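Local coordinates for cysteine protease-like VirA (Shigella flexneri, PDB 3EB8), which is a secreted virulence effector required for bacterial entry into epithelial cells and intra- and intercellular spreading, although its reported tubulin-directed protease activity is disputed, at residues D21-S26 and A37-D42; G53-F58 and T68-K73; D33-H38 and R47-K52; Q238-T243 and I321-L326; P110-T115 and A352-D357. All coordinates share one frame; numbering follows the deposited sequence.

How the interactions relate
Interactions 1, 3 and 2 run in that order across one antiparallel sheet far from the centre of the chain. Interactions 1 and 3 share strand 35-41 and are stitched together through S26 and E35; interaction 2 takes up the far edge of the sheet, bonded to interaction 3 through strands 44-51 and 54-61. All three rest on backbone hydrogen bonds and are partly buried, interaction 3 adding a salt bridge. Interactions 4 and 5 are buried contacts of the second, mixed sheet, on neighbouring strands 315-327 and 348-356, with centres about 21 Å apart. There a turn and a helix meet strands through side-chain packing, largely methyl groups.

Interaction 1. Residues D21-S26 and A37-D42; sequences DSFSPS and AHANID
The short strand 24-25 is an outermost strand of a five-stranded antiparallel sheet and pairs with strand 35-41 as a beta hairpin. S24 and H38 form the hydrogen-bonded pair: S24 N gives to H38 O at 2.9 Å, nearly straight (164° at the hydrogen) and in the carbonyl plane, while H38 N gives to S24 O at 2.9 Å from almost along the C=O axis. Each of these oxygens also meets a CA-H, F23 CA lying 3.4 Å from H38 O and A37 CA lying 3.2 Å from S24 O. P25, which lacks an N-H, stands opposite A37 at the next, non-hydrogen-bonded position, where the pairing asks no donor of it. H38 has CG in the crowded position between backbone N and carbonyl carbon (chi1 66°), which swings its ring toward the 24-26 backbone. ND1 then donates to S26 OG at 2.9 Å, the oxygen lying in the ring plane. S26 OG also bonds the E35 carboxylate, so it probably accepts from the imidazole and donates its own hydrogen to the acid. The chain just before the strand is tied down as well: the carbonyls of D21 and F23 both accept from K85 NZ, and S22 OG, with a weak bond to K18 O, lies against the I41 CD1 methyl. The F23 ring lies against A39 and also touches I46 and L48 of strand 44-51; A39 CB stands squarely over one ring face, 3.6 Å from the centroid of F23 and 5° off the normal, a CH-pi contact.

Interaction 2. Residues G53-F58 and T68-K73; sequences GICSVF and TQLSSK
Strands 54-61 and 66-69 run antiparallel: V57 and T68 form a hydrogen-bonded pair, with V57 N to T68 O at 2.7 Å and a more bent T68 N to V57 O bond of 2.9 Å, S56 and Q69 form the non-hydrogen-bonded pair, and L70 N meets C55 O at 2.9 Å almost along the C=O axis. L70 carries the buried side. Its CG is anti to the carbonyl carbon (chi1 -46°), and the two methyls part: CD1 reaches C55 SG at 3.9 Å, while the L70 and V57 side chains cross obliquely, with L70 CD2 3.8 Å from V57 CG2. Y75 and L78 of helix 72-81 also touch L70, while I46 and L48 of the next strand meet V57. On the more exposed face, Q69 stretches out with CG anti to its backbone N; Q69 and I54 cross obliquely, Q69 CG 3.5 Å from I54 CG2, and S56 OG lies alongside the same methylene at 3.7 Å. Beyond L70 the chain turns at once into the helix. S71 is its N-cap, its side chain capping a backbone N of the first turn while S71 N bonds E74 OE2. Together they make a capping box that starts a helix directly off the edge strand of a beta hairpin.

Interaction 3. Residues D33-H38 and R47-K52; sequences DGEFAH and RLCLNK
E35 and R47 reach across one face of the hairpin between strands 35-41 and 44-51, while F36 and L48 meet on the other side. E35 is fully extended, CG anti to its backbone N (chi1 175°), and R47 is bent at chi2 (-61°), so the two chains cross obliquely. Their carboxylate and guanidinium planes stand 63° apart. R47 NH1 nevertheless meets E35 OE1 at 3.0 Å, with the oxygen close to the guanidinium plane and offering its syn lone pair. The R47 methylenes lie under the carboxylate, and R47 CD also packs on H38 CB at 3.7 Å. C49 SG rests against E35 CB at 3.5 Å on this same face. F36 holds its ring in the crowded position between backbone N and carbonyl carbon, which places it across the L48 backbone: L48 CB sits over one face, 3.4 Å from F36 CZ, and L50 CD1 comes within 3.7 Å of F36 CD2. F87 and L89 also touch this ring. The backbone explains the placement. F36 and A37 both face L48 in a classic beta bulge, where L48 O takes a straight bond from F36 N at 2.8 Å and a weak one from A37 N at 3.4 Å, and L48 N returns one to A37 O at 2.9 Å. S45 OG accepts from R47 NE, helping, with E35, to hold the guanidinium. E35, a buried acid, has M32 N on OE1 beside R47 and S26 OG on OE2; three such partners would favour the ionised carboxylate.

Interaction 4. Residues Q238-T243 and I321-L326; sequences QSLHIT and IETSYL
L240 has CG anti to its backbone N (chi1 -173°), whereas H241 and Y325 both hold CG in the crowded position between backbone N and carbonyl carbon (chi1 60° and 51°). They bring the side chains together where a type I beta turn, S239 to I242, packs on strand 315-327 of the mixed sheet. The turn is closed by I242 N to S239 O at 3.1 Å and presents L240 and H241 to the strand. Alternate strand residues I321, T323 and Y325 point back at it. L240 and Y325 reach toward each other tip to tip: L240 CD2 lies 3.8 Å from Y325 CE2, and the same methyl touches T323 CB at 4.0 Å. The hydroxyl of Y325 is held by a hydrogen bond with S234 OG, which anchors the end of the ring that L240 meets. The backbone of the turn has its own tie, L240 O accepting from R347 NH1. The loop residue R347 and V349 of strand 348-356 also touch T323, and Y251 of helix 245-265 adjoins I321. The turn belongs to the region assigned to tubulin binding, and here it is seated on the strand by van der Waals contact. H241 makes its contact through CB and CG, its side chain crossing I321 obliquely with H241 CB 4.0 Å from I321 CG2; I242 CG1 lies over one face of the imidazole, toward the rim, and the tightest approach is H241 CB to T323 OG1, 3.6 Å.

Interaction 5. Residues P110-T115 and A352-D357; sequences PEVIET and AIISPD
One methyl of I354 is the main point of contact between helix 110-118 and strand 348-356. I354 CG2 lies 3.6 Å from V112 O, 3.9 Å from V112 CG1 and 3.8 Å from T115 CG2, so it sits between V112 and T115, one turn apart, the I354 side chain passing both in the opposite direction. The other branch of V112 reaches farther along the strand: V112 CG2 touches P356 N at 3.8 Å and the proline ring at CG. With chi1 of -65°, I354 keeps CG2 anti to its backbone N, the position from which it meets the helix. T115 is set by a polar bond: chi1 of -59° brings OG1 back along its own helix to donate to E111 O at 2.8 Å, from above the carbonyl plane. E111 O thus takes two bonds, since T115 N also donates to it, and the threonine methyl is left to face I354. On the strand, S355 OG turns to the other side and bonds P356 O at 2.7 Å; T312 OG1 also partners this hydroxyl, and N314 ND2 bonds P356 O, holding the strand end. Farther out, I95 and A97 pair with S355 on one flank, while I318 of strand 315-327 pairs with I354 on the other. A97 and I318 also touch V112. The axes of 110-115 and 352-356 run nearly antiparallel (157°), 8.2 Å apart at closest, a helix laid along one face of a mixed sheet as in layered alpha/beta packing.

Interaction 1. Residues D21-S26 and A37-D42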
# COMPACT_ATOMS: atom_id res chain seq x y z
N ASP A 21 6.86 6.47 14.21
CA ASP A 21 5.74 5.57 13.94
C ASP A 21 4.47 6.16 14.57
O ASP A 21 3.40 6.14 13.98
CB ASP A 21 6.01 4.16 14.45
CG ASP A 21 7.10 3.43 13.65
OD1 ASP A 21 7.74 4.03 12.74
OD2 ASP A 21 7.31 2.23 13.95
N SER A 22 4.63 6.69 15.77
CA SER A 22 3.62 7.48 16.47
C SER A 22 2.98 8.57 15.60
O SER A 22 1.90 9.07 15.93
CB SER A 22 4.26 8.13 17.70
OG SER A 22 4.44 7.18 18.73
N PHE A 23 3.64 8.95 14.52
CA PHE A 23 3.14 10.01 13.67
C PHE A 23 2.00 9.52 12.79
O PHE A 23 2.10 8.47 12.15
CB PHE A 23 4.26 10.63 12.82
CG PHE A 23 5.11 11.62 13.57
CD1 PHE A 23 6.22 11.21 14.28
CD2 PHE A 23 4.76 12.97 13.59
CE1 PHE A 23 6.99 12.12 15.00
CE2 PHE A 23 5.52 13.90 14.30
CZ PHE A 23 6.64 13.48 15.00
N SER A 24 0.90 10.27 12.79
CA SER A 24 -0.27 9.92 12.00
C SER A 24 -0.71 11.12 11.18
O SER A 24 -0.50 12.26 11.60
CB SER A 24 -1.41 9.49 12.93
OG SER A 24 -0.93 8.59 13.92
N PRO A 25 -1.32 10.86 10.02
CA PRO A 25 -1.84 11.94 9.18
C PRO A 25 -2.83 12.78 9.97
O PRO A 25 -3.59 12.23 10.78
CB PRO A 25 -2.58 11.20 8.06
CG PRO A 25 -2.01 9.84 8.06
CD PRO A 25 -1.61 9.54 9.46
N SER A 26 -2.82 14.08 9.76
CA SER A 26 -3.78 14.94 10.43
C SER A 26 -4.99 15.21 9.54
O SER A 26 -4.91 15.97 8.57
CB SER A 26 -3.10 16.23 10.87
OG SER A 26 -2.10 15.93 11.82
N ALA A 37 0.73 16.08 9.74
CA ALA A 37 0.93 14.96 10.66
C ALA A 37 1.03 15.40 12.11
O ALA A 37 1.35 16.54 12.42
CB ALA A 37 2.13 14.15 10.27
N HIS A 38 0.75 14.47 13.01
CA HIS A 38 0.83 14.74 14.44
C HIS A 38 1.26 13.50 15.20
O HIS A 38 1.03 12.37 14.77
CB HIS A 38 -0.52 15.17 14.98
CG HIS A 38 -1.54 14.09 14.93
ND1 HIS A 38 -2.38 13.91 13.85
CD2 HIS A 38 -1.83 13.10 15.81
CE1 HIS A 38 -3.16 12.87 14.08
NE2 HIS A 38 -2.85 12.36 15.26
N ALA A 39 1.87 13.73 16.35
CA ALA A 39 2.20 12.66 17.27
C ALA A 39 1.87 13.14 18.67
O ALA A 39 2.25 14.23 19.08
CB ALA A 39 3.66 12.28 17.16
N ASN A 40 1.11 12.35 19.39
CA ASN A 40 0.74 12.70 20.74
C ASN A 40 1.33 11.64 21.64
O ASN A 40 0.87 10.49 21.65
CB ASN A 40 -0.78 12.77 20.90
CG ASN A 40 -1.43 13.74 19.91
OD1 ASN A 40 -0.87 14.80 19.62
ND2 ASN A 40 -2.60 13.39 19.39
N ILE A 41 2.38 12.02 22.35
CA ILE A 41 3.04 11.12 23.28
C ILE A 41 2.98 11.62 24.71
O ILE A 41 3.68 12.55 25.09
CB ILE A 41 4.49 10.82 22.84
CG1 ILE A 41 4.45 10.06 21.50
CG2 ILE A 41 5.24 10.04 23.94
CD1 ILE A 41 5.60 10.37 20.56
N ASP A 42 2.10 11.00 25.49
CA ASP A 42 2.05 11.16 26.93
C ASP A 42 2.16 12.60 27.40
O ASP A 42 3.00 12.92 28.24
CB ASP A 42 3.14 10.30 27.57
CG ASP A 42 3.23 8.91 26.94
OD1 ASP A 42 2.17 8.35 26.56
OD2 ASP A 42 4.35 8.38 26.82

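Interaction 2. Residues G53-F58 and T68-K73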
# COMPACT_ATOMS: atom_id res chain seq x y z
N GLY A 53 5.18 24.73 0.74
CA GLY A 53 6.18 23.70 0.54
C GLY A 53 7.29 23.64 1.59
O GLY A 53 8.17 22.79 1.50
N ILE A 54 7.25 24.55 2.57
CA ILE A 54 8.22 24.52 3.66
C ILE A 54 7.66 23.83 4.90
O ILE A 54 6.56 24.17 5.37
CB ILE A 54 8.66 25.94 4.07
CG1 ILE A 54 9.22 26.70 2.87
CG2 ILE A 54 9.68 25.86 5.18
CD1 ILE A 54 9.46 28.18 3.14
N CYS A 55 8.42 22.88 5.43
CA CYS A 55 7.99 22.12 6.60
C CYS A 55 8.48 22.73 7.92
O CYS A 55 9.67 22.96 8.11
CB CYS A 55 8.47 20.67 6.51
SG CYS A 55 7.94 19.63 7.90
N SER A 56 7.53 22.99 8.81
CA SER A 56 7.85 23.45 10.16
C SER A 56 7.39 22.40 11.16
O SER A 56 6.42 21.68 10.92
CB SER A 56 7.21 24.80 10.47
OG SER A 56 7.60 25.77 9.52
N VAL A 57 8.10 22.32 12.28
CA VAL A 57 7.76 21.40 13.35
C VAL A 57 7.34 22.16 14.59
O VAL A 57 8.03 23.07 15.04
CB VAL A 57 8.95 20.51 13.69
CG1 VAL A 57 8.53 19.47 14.72
CG2 VAL A 57 9.50 19.86 12.42
N PHE A 58 6.18 21.80 15.13
CA PHE A 58 5.68 22.45 16.32
C PHE A 58 5.67 21.48 17.50
O PHE A 58 5.17 20.35 17.40
CB PHE A 58 4.28 22.99 16.08
CG PHE A 58 4.23 24.14 15.13
CD1 PHE A 58 4.27 23.93 13.76
CD2 PHE A 58 4.14 25.44 15.60
CE1 PHE A 58 4.23 24.98 12.88
CE2 PHE A 58 4.10 26.50 14.73
CZ PHE A 58 4.14 26.28 13.36
N THR A 68 10.15 25.01 14.68
CA THR A 68 11.39 25.03 13.93
C THR A 68 11.07 24.86 12.47
O THR A 68 10.23 24.04 12.09
CB THR A 68 12.33 23.90 14.38
OG1 THR A 68 12.82 24.19 15.70
CG2 THR A 68 13.51 23.78 13.40
N GLN A 69 11.73 25.64 11.63
CA GLN A 69 11.54 25.54 10.21
C GLN A 69 12.68 24.69 9.65
O GLN A 69 13.85 24.98 9.90
CB GLN A 69 11.53 26.94 9.58
CG GLN A 69 10.88 27.02 8.21
CD GLN A 69 10.99 28.41 7.61
OE1 GLN A 69 10.06 28.89 6.96
NE2 GLN A 69 12.12 29.06 7.85
N LEU A 70 12.34 23.64 8.92
CA LEU A 70 13.35 22.74 8.37
C LEU A 70 13.85 23.21 7.01
O LEU A 70 13.06 23.68 6.18
CB LEU A 70 12.79 21.33 8.20
CG LEU A 70 11.99 20.67 9.32
CD1 LEU A 70 11.64 19.26 8.91
CD2 LEU A 70 12.75 20.65 10.64
N SER A 71 15.16 23.08 6.77
CA SER A 71 15.70 23.27 5.42
C SER A 71 15.23 22.11 4.56
O SER A 71 14.74 21.11 5.08
CB SER A 71 17.23 23.26 5.45
OG SER A 71 17.70 21.97 5.81
N SER A 72 15.39 22.23 3.24
CA SER A 72 14.90 21.19 2.34
C SER A 72 15.57 19.85 2.68
O SER A 72 14.96 18.78 2.53
CB SER A 72 15.15 21.54 0.88
OG SER A 72 16.22 20.78 0.35
N LYS A 73 16.81 19.91 3.15
CA LYS A 73 17.54 18.70 3.50
C LYS A 73 16.95 18.03 4.74
O LYS A 73 16.66 16.83 4.74
CB LYS A 73 19.02 19.02 3.74
CG LYS A 73 19.83 17.88 4.34
CD LYS A 73 21.32 18.23 4.36
CE LYS A 73 22.13 17.16 5.09
NZ LYS A 73 23.57 17.53 5.21

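Interaction 3. Residues D33-H38 and R47-K52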
# COMPACT_ATOMS: atom_id res chain seq x y z
N ASP A 33 -2.48 25.18 11.14
CA ASP A 33 -2.49 25.55 9.74
C ASP A 33 -1.41 24.81 8.98
O ASP A 33 -0.24 24.85 9.36
CB ASP A 33 -2.30 27.06 9.57
CG ASP A 33 -3.53 27.86 9.95
OD1 ASP A 33 -4.23 27.47 10.91
OD2 ASP A 33 -3.80 28.89 9.28
N GLY A 34 -1.79 24.14 7.91
CA GLY A 34 -0.83 23.42 7.09
C GLY A 34 -0.36 22.11 7.70
O GLY A 34 0.46 21.41 7.10
N GLU A 35 -0.87 21.77 8.88
CA GLU A 35 -0.50 20.53 9.54
C GLU A 35 -0.92 19.29 8.74
O GLU A 35 -2.07 19.17 8.33
CB GLU A 35 -1.10 20.46 10.94
CG GLU A 35 -0.87 19.15 11.65
CD GLU A 35 -1.52 19.12 13.03
OE1 GLU A 35 -1.58 20.19 13.67
OE2 GLU A 35 -1.96 18.03 13.47
N PHE A 36 0.03 18.39 8.54
CA PHE A 36 -0.22 17.18 7.78
C PHE A 36 0.02 15.93 8.63
O PHE A 36 -0.44 14.85 8.28
CB PHE A 36 0.64 17.13 6.51
CG PHE A 36 2.11 17.05 6.77
CD1 PHE A 36 2.73 15.82 6.92
CD2 PHE A 36 2.87 18.19 6.89
CE1 PHE A 36 4.07 15.72 7.17
CE2 PHE A 36 4.22 18.11 7.14
CZ PHE A 36 4.82 16.87 7.28
N ALA A 37 0.73 16.08 9.74
CA ALA A 37 0.93 14.96 10.66
C ALA A 37 1.03 15.40 12.11
O ALA A 37 1.35 16.54 12.42
CB ALA A 37 2.13 14.15 10.27
N HIS A 38 0.75 14.47 13.01
CA HIS A 38 0.83 14.74 14.44
C HIS A 38 1.26 13.50 15.20
O HIS A 38 1.03 12.37 14.77
CB HIS A 38 -0.52 15.17 14.98
CG HIS A 38 -1.54 14.09 14.93
ND1 HIS A 38 -2.38 13.91 13.85
CD2 HIS A 38 -1.83 13.10 15.81
CE1 HIS A 38 -3.16 12.87 14.08
NE2 HIS A 38 -2.85 12.36 15.26
N ARG A 47 3.49 18.55 15.90
CA ARG A 47 2.73 18.78 14.70
C ARG A 47 3.68 19.12 13.57
O ARG A 47 4.59 19.94 13.73
CB ARG A 47 1.74 19.92 14.89
CG ARG A 47 0.94 19.82 16.17
CD ARG A 47 0.10 18.56 16.21
NE ARG A 47 -0.74 18.55 17.41
CZ ARG A 47 -1.86 19.25 17.53
NH1 ARG A 47 -2.29 20.00 16.53
NH2 ARG A 47 -2.55 19.18 18.66
N LEU A 48 3.48 18.48 12.43
CA LEU A 48 4.29 18.76 11.26
C LEU A 48 3.45 19.52 10.26
O LEU A 48 2.40 19.04 9.82
CB LEU A 48 4.76 17.45 10.63
CG LEU A 48 5.36 16.49 11.65
CD1 LEU A 48 5.75 15.17 10.99
CD2 LEU A 48 6.55 17.13 12.33
N CYS A 49 3.90 20.72 9.89
CA CYS A 49 3.13 21.57 9.01
C CYS A 49 3.90 21.94 7.76
O CYS A 49 5.12 22.09 7.79
CB CYS A 49 2.68 22.83 9.74
SG CYS A 49 1.78 22.49 11.26
N LEU A 50 3.17 22.08 6.66
CA LEU A 50 3.70 22.57 5.41
C LEU A 50 3.08 23.92 5.13
O LEU A 50 1.88 24.11 5.28
CB LEU A 50 3.38 21.60 4.28
CG LEU A 50 4.40 20.47 4.14
CD1 LEU A 50 3.80 19.26 3.48
CD2 LEU A 50 5.61 20.96 3.37
N ASN A 51 3.92 24.88 4.74
CA ASN A 51 3.44 26.18 4.31
C ASN A 51 4.25 26.59 3.09
O ASN A 51 5.47 26.77 3.18
CB ASN A 51 3.54 27.19 5.44
CG ASN A 51 2.86 26.69 6.72
OD1 ASN A 51 1.63 26.72 6.84
ND2 ASN A 51 3.66 26.21 7.68
N LYS A 52 3.58 26.70 1.95
CA LYS A 52 4.27 26.98 0.70
C LYS A 52 5.44 26.01 0.50
O LYS A 52 6.55 26.40 0.16
CB LYS A 52 4.73 28.44 0.65
CG LYS A 52 3.58 29.43 0.63
CD LYS A 52 3.95 30.71 -0.10
CE LYS A 52 2.72 31.41 -0.64
NZ LYS A 52 3.06 32.55 -1.54

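Interaction 4. Residues Q238-T243 and I321-L326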
# COMPACT_ATOMS: atom_id res chain seq x y z
N GLN A 238 -6.54 -4.38 -11.17
CA GLN A 238 -5.46 -3.66 -11.86
C GLN A 238 -5.66 -2.14 -11.92
O GLN A 238 -4.69 -1.40 -11.98
CB GLN A 238 -5.28 -4.22 -13.27
CG GLN A 238 -6.54 -4.22 -14.11
CD GLN A 238 -6.30 -4.74 -15.53
OE1 GLN A 238 -6.68 -5.87 -15.87
NE2 GLN A 238 -5.65 -3.92 -16.36
N SER A 239 -6.91 -1.69 -11.92
CA SER A 239 -7.23 -0.26 -11.99
C SER A 239 -7.76 0.28 -10.67
O SER A 239 -8.36 1.34 -10.62
CB SER A 239 -8.23 0.01 -13.11
OG SER A 239 -7.78 -0.57 -14.31
N LEU A 240 -7.51 -0.45 -9.60
CA LEU A 240 -7.91 -0.02 -8.26
C LEU A 240 -7.63 1.47 -7.97
O LEU A 240 -8.41 2.13 -7.32
CB LEU A 240 -7.23 -0.89 -7.22
CG LEU A 240 -7.69 -0.67 -5.78
CD1 LEU A 240 -9.10 -1.16 -5.60
CD2 LEU A 240 -6.76 -1.41 -4.84
N HIS A 241 -6.51 1.98 -8.46
CA HIS A 241 -6.04 3.32 -8.09
C HIS A 241 -6.53 4.46 -8.99
O HIS A 241 -6.31 5.62 -8.67
CB HIS A 241 -4.51 3.38 -8.07
CG HIS A 241 -3.87 3.06 -9.39
ND1 HIS A 241 -3.69 1.76 -9.84
CD2 HIS A 241 -3.39 3.86 -10.38
CE1 HIS A 241 -3.12 1.78 -11.03
NE2 HIS A 241 -2.93 3.03 -11.38
N ILE A 242 -7.12 4.15 -10.13
CA ILE A 242 -7.54 5.25 -11.00
C ILE A 242 -8.83 5.84 -10.46
O ILE A 242 -9.91 5.38 -10.81
CB ILE A 242 -7.73 4.79 -12.46
CG1 ILE A 242 -6.51 4.00 -12.92
CG2 ILE A 242 -7.92 5.98 -13.36
CD1 ILE A 242 -5.26 4.80 -12.94
N THR A 243 -8.74 6.85 -9.60
CA THR A 243 -9.92 7.36 -8.92
C THR A 243 -10.31 8.76 -9.36
O THR A 243 -11.35 9.26 -8.96
CB THR A 243 -9.77 7.35 -7.38
OG1 THR A 243 -8.65 8.16 -7.00
CG2 THR A 243 -9.58 5.94 -6.86
N ILE A 321 2.60 3.18 -5.53
CA ILE A 321 1.26 3.71 -5.60
C ILE A 321 0.45 2.92 -4.62
O ILE A 321 0.28 1.72 -4.79
CB ILE A 321 0.66 3.52 -7.01
CG1 ILE A 321 1.54 4.18 -8.06
CG2 ILE A 321 -0.74 4.07 -7.07
CD1 ILE A 321 1.01 4.03 -9.45
N GLU A 322 -0.03 3.58 -3.57
CA GLU A 322 -0.81 2.90 -2.56
C GLU A 322 -2.27 3.35 -2.56
O GLU A 322 -2.57 4.55 -2.65
CB GLU A 322 -0.20 3.16 -1.19
CG GLU A 322 -1.08 2.79 -0.02
CD GLU A 322 -0.36 3.02 1.30
OE1 GLU A 322 0.73 3.61 1.28
OE2 GLU A 322 -0.88 2.60 2.35
N THR A 323 -3.18 2.38 -2.48
CA THR A 323 -4.59 2.67 -2.29
C THR A 323 -5.07 2.03 -1.00
O THR A 323 -4.83 0.84 -0.77
CB THR A 323 -5.43 2.11 -3.41
OG1 THR A 323 -4.80 2.39 -4.66
CG2 THR A 323 -6.84 2.71 -3.37
N SER A 324 -5.75 2.81 -0.18
CA SER A 324 -6.35 2.33 1.05
C SER A 324 -7.87 2.60 1.05
O SER A 324 -8.33 3.61 0.51
CB SER A 324 -5.73 3.05 2.23
OG SER A 324 -6.09 4.41 2.18
N TYR A 325 -8.60 1.70 1.70
CA TYR A 325 -10.04 1.77 1.79
C TYR A 325 -10.60 0.80 2.84
O TYR A 325 -9.90 -0.11 3.32
CB TYR A 325 -10.66 1.43 0.44
CG TYR A 325 -10.13 0.16 -0.14
CD1 TYR A 325 -10.78 -1.04 0.06
CD2 TYR A 325 -8.98 0.15 -0.90
CE1 TYR A 325 -10.28 -2.21 -0.50
CE2 TYR A 325 -8.48 -1.00 -1.45
CZ TYR A 325 -9.12 -2.17 -1.25
OH TYR A 325 -8.60 -3.31 -1.83
N LEU A 326 -11.88 1.00 3.15
CA LEU A 326 -12.63 0.15 4.06
C LEU A 326 -13.54 -0.80 3.27
O LEU A 326 -14.21 -0.38 2.33
CB LEU A 326 -13.52 1.03 4.92
CG LEU A 326 -13.50 0.89 6.43
CD1 LEU A 326 -12.10 1.19 6.95
CD2 LEU A 326 -14.50 1.87 7.00

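Interaction 5. Residues P110-T115 and A352-D357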
# COMPACT_ATOMS: atom_id res chain seq x y z
N PRO A 110 17.28 -5.04 -3.82
CA PRO A 110 16.54 -5.36 -2.59
C PRO A 110 16.33 -4.15 -1.67
O PRO A 110 15.26 -4.01 -1.09
CB PRO A 110 17.43 -6.39 -1.90
CG PRO A 110 18.26 -6.99 -2.99
CD PRO A 110 18.46 -5.89 -4.01
N GLU A 111 17.34 -3.29 -1.54
CA GLU A 111 17.19 -2.12 -0.67
C GLU A 111 16.11 -1.17 -1.19
O GLU A 111 15.37 -0.58 -0.40
CB GLU A 111 18.51 -1.37 -0.51
CG GLU A 111 19.63 -2.18 0.13
CD GLU A 111 20.34 -3.09 -0.87
OE1 GLU A 111 19.85 -3.24 -2.02
OE2 GLU A 111 21.40 -3.65 -0.52
N VAL A 112 16.02 -1.02 -2.50
CA VAL A 112 14.98 -0.17 -3.09
C VAL A 112 13.59 -0.76 -2.78
O VAL A 112 12.69 -0.06 -2.32
CB VAL A 112 15.21 0.02 -4.61
CG1 VAL A 112 13.92 0.42 -5.31
CG2 VAL A 112 16.29 1.05 -4.84
N ILE A 113 13.45 -2.06 -3.00
CA ILE A 113 12.22 -2.76 -2.67
C ILE A 113 11.87 -2.57 -1.21
O ILE A 113 10.73 -2.22 -0.87
CB ILE A 113 12.34 -4.27 -2.98
CG1 ILE A 113 12.22 -4.51 -4.49
CG2 ILE A 113 11.28 -5.07 -2.24
CD1 ILE A 113 12.96 -5.75 -4.96
N GLU A 114 12.85 -2.80 -0.34
CA GLU A 114 12.65 -2.65 1.10
C GLU A 114 12.23 -1.23 1.50
O GLU A 114 11.25 -1.03 2.22
CB GLU A 114 13.92 -3.05 1.85
CG GLU A 114 13.89 -2.77 3.32
CD GLU A 114 13.03 -3.76 4.07
OE1 GLU A 114 12.51 -4.70 3.42
OE2 GLU A 114 12.85 -3.59 5.30
N THR A 115 12.98 -0.24 1.00
CA THR A 115 12.66 1.15 1.21
C THR A 115 11.26 1.49 0.72
O THR A 115 10.51 2.16 1.42
CB THR A 115 13.65 2.06 0.49
OG1 THR A 115 14.97 1.79 0.97
CG2 THR A 115 13.28 3.55 0.71
N ALA A 352 4.72 7.60 -4.09
CA ALA A 352 6.08 7.96 -3.77
C ALA A 352 7.03 7.39 -4.82
O ALA A 352 6.76 6.36 -5.43
CB ALA A 352 6.48 7.47 -2.35
N ILE A 353 8.14 8.08 -5.01
CA ILE A 353 9.23 7.56 -5.80
C ILE A 353 10.37 7.14 -4.87
O ILE A 353 10.75 7.86 -3.95
CB ILE A 353 9.70 8.56 -6.87
CG1 ILE A 353 8.64 8.69 -7.96
CG2 ILE A 353 10.99 8.09 -7.52
CD1 ILE A 353 8.96 9.75 -8.99
N ILE A 354 10.88 5.93 -5.12
CA ILE A 354 12.00 5.39 -4.38
C ILE A 354 13.15 5.20 -5.37
O ILE A 354 13.01 4.50 -6.38
CB ILE A 354 11.64 4.06 -3.69
CG1 ILE A 354 10.56 4.29 -2.61
CG2 ILE A 354 12.86 3.42 -3.08
CD1 ILE A 354 9.14 4.38 -3.14
N SER A 355 14.27 5.86 -5.10
CA SER A 355 15.41 5.85 -6.01
C SER A 355 16.63 5.16 -5.40
O SER A 355 16.89 5.31 -4.19
CB SER A 355 15.79 7.29 -6.38
OG SER A 355 16.97 7.32 -7.16
N PRO A 356 17.37 4.39 -6.23
CA PRO A 356 18.69 3.92 -5.82
C PRO A 356 19.52 5.17 -5.58
O PRO A 356 19.23 6.21 -6.19
CB PRO A 356 19.22 3.20 -7.06
CG PRO A 356 18.07 3.02 -7.97
CD PRO A 356 17.09 4.09 -7.65
N ASP A 357 20.52 5.10 -4.71
CA ASP A 357 21.40 6.25 -4.53
C ASP A 357 22.39 6.30 -5.67
O ASP A 357 22.31 5.45 -6.55
CB ASP A 357 22.12 6.20 -3.19
CG ASP A 357 22.61 7.56 -2.77
OD1 ASP A 357 22.81 8.40 -3.67
OD2 ASP A 357 22.76 7.81 -1.56